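Local coordinates for fiber protein (Duck adenovirus 1, PDB 6ITX) that probably attaches the virion to its host cell through the C-terminal head domain of its trimeric fiber, at residues G225-S230 with L246-C251. Sequence-based numbering, arbitrary orientation.
With SO4 (sulfate ion), chain N.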
# COMPACT_ATOMS: atom_id res chain seq x y z
N GLY A 225 14.72 -9.71 -0.58
CA GLY A 225 13.45 -9.22 -1.08
C GLY A 225 12.67 -8.57 0.05
O GLY A 225 12.75 -8.98 1.21
N TYR A 226 11.92 -7.53 -0.30
CA TYR A 226 11.07 -6.85 0.66
C TYR A 226 10.05 -6.02 -0.10
O TYR A 226 10.22 -5.73 -1.29
CB TYR A 226 11.87 -5.94 1.62
CG TYR A 226 12.65 -4.82 0.96
CD1 TYR A 226 11.99 -3.78 0.30
CD2 TYR A 226 14.04 -4.79 1.02
CE1 TYR A 226 12.70 -2.75 -0.32
CE2 TYR A 226 14.76 -3.76 0.41
CZ TYR A 226 14.09 -2.75 -0.24
OH TYR A 226 14.79 -1.74 -0.85
N THR A 227 9.01 -5.65 0.61
CA THR A 227 8.06 -4.64 0.19
C THR A 227 8.28 -3.43 1.07
O THR A 227 8.74 -3.55 2.21
CB THR A 227 6.62 -5.14 0.33
OG1 THR A 227 6.35 -5.42 1.72
CG2 THR A 227 6.44 -6.41 -0.49
N ARG A 228 8.02 -2.25 0.53
CA ARG A 228 8.33 -1.03 1.24
C ARG A 228 7.07 -0.23 1.47
O ARG A 228 6.20 -0.16 0.60
CB ARG A 228 9.36 -0.17 0.50
CG ARG A 228 10.03 0.80 1.44
CD ARG A 228 10.84 1.83 0.72
NE ARG A 228 10.02 2.56 -0.23
CZ ARG A 228 10.52 3.47 -1.06
NH1 ARG A 228 9.73 4.11 -1.91
NH2 ARG A 228 11.81 3.75 -1.02
N HIS A 229 6.98 0.37 2.65
CA HIS A 229 5.80 1.13 3.04
C HIS A 229 6.25 2.45 3.63
O HIS A 229 7.00 2.47 4.61
CB HIS A 229 4.93 0.32 4.00
CG HIS A 229 4.45 -0.98 3.40
ND1 HIS A 229 5.25 -2.10 3.28
CD2 HIS A 229 3.28 -1.28 2.78
CE1 HIS A 229 4.57 -3.07 2.69
NE2 HIS A 229 3.37 -2.59 2.37
N SER A 230 5.83 3.55 3.01
CA SER A 230 6.32 4.87 3.37
C SER A 230 5.38 5.56 4.34
O SER A 230 4.15 5.48 4.20
CB SER A 230 6.53 5.74 2.13
OG SER A 230 7.72 5.38 1.48
N LEU A 246 9.14 1.41 6.09
CA LEU A 246 9.01 0.10 6.70
C LEU A 246 9.31 -0.93 5.62
O LEU A 246 8.79 -0.81 4.51
CB LEU A 246 7.60 -0.10 7.27
CG LEU A 246 7.15 -1.54 7.58
CD1 LEU A 246 7.99 -2.16 8.68
CD2 LEU A 246 5.72 -1.53 7.98
N TYR A 247 10.17 -1.89 5.93
CA TYR A 247 10.55 -2.93 4.98
C TYR A 247 10.11 -4.26 5.56
O TYR A 247 10.58 -4.66 6.64
CB TYR A 247 12.06 -2.93 4.70
CG TYR A 247 12.55 -1.61 4.16
CD1 TYR A 247 12.72 -0.54 5.00
CD2 TYR A 247 12.84 -1.44 2.80
CE1 TYR A 247 13.15 0.67 4.54
CE2 TYR A 247 13.28 -0.22 2.32
CZ TYR A 247 13.42 0.84 3.21
OH TYR A 247 13.86 2.09 2.82
N VAL A 248 9.20 -4.94 4.87
CA VAL A 248 8.65 -6.20 5.35
C VAL A 248 9.30 -7.33 4.58
O VAL A 248 9.40 -7.29 3.35
CB VAL A 248 7.12 -6.25 5.20
CG1 VAL A 248 6.61 -7.59 5.66
CG2 VAL A 248 6.47 -5.11 5.95
N CYS A 249 9.72 -8.33 5.30
CA CYS A 249 10.35 -9.50 4.73
C CYS A 249 10.18 -10.63 5.71
O CYS A 249 10.59 -10.51 6.88
CB CYS A 249 11.83 -9.26 4.46
SG CYS A 249 12.59 -10.77 3.86
N PRO A 250 9.55 -11.74 5.31
CA PRO A 250 9.42 -12.87 6.22
C PRO A 250 10.78 -13.41 6.64
O PRO A 250 11.80 -13.20 5.98
CB PRO A 250 8.62 -13.88 5.39
CG PRO A 250 7.76 -13.00 4.55
CD PRO A 250 8.69 -11.89 4.13
N CYS A 251 10.79 -14.10 7.78
CA CYS A 251 12.04 -14.55 8.37
C CYS A 251 11.85 -15.89 9.06
O CYS A 251 10.73 -16.32 9.38
CB CYS A 251 12.55 -13.55 9.40
SG CYS A 251 11.32 -13.37 10.69
S SO4 N . 10.65 7.91 -3.08
O1 SO4 N . 9.79 9.11 -3.19
O2 SO4 N . 9.81 6.74 -2.80
O3 SO4 N . 11.34 7.69 -4.36
O4 SO4 N . 11.60 8.01 -1.96
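Thr227 and Val248 exchange two backbone hydrogen bonds, Thr227 N to Val248 O at 3.2 Å and Val248 N to Thr227 O at 3.0 Å. The next hydrogen-bonded pair is His229 with Leu246, where Leu246 N reaches His229 O at 2.8 Å and His229 N returns a bond to Leu246 O. Between them, Arg228 and Tyr247 form the non-hydrogen-bonded pair. Beyond the ladder, Arg228 NH1 donates to O2 of a sulfate ion, probably from the crystallisation liquor, at 2.8 Å; Arg228 of each of the other two subunits binds the same ion, so three guanidinium groups gather round one anion. The two strands are the arms of an antiparallel beta hairpin, 226-235 with 241-253, in the fiber head; Tyr226 and Thr227 pair antiparallel with a strand of the second subunit, so the sheet runs on across that interface of the trimer. On the face with Arg228, the Tyr247 ring lies between Tyr226 and the Arg228 chain, offering an edge to one and a face to the other. That edge, led by CD2, stands over the centre of the Tyr226 ring in a T-shaped stack, planes at 87° and centroids 4.8 Å apart. With CG of Arg228 anti to the backbone N (chi1 -160°), the aliphatic chain runs alongside Tyr247 and sets CG over one face of the Tyr247 ring, offset toward the rim, a CH-pi contact 3.9 Å from the ring centroid. On the other face Thr227 OG1 lies 3.7 Å from Val248 CB, while strand 288-299 packs against His229, Leu246 and Val248, with Phe296 touching both His229 and Val248.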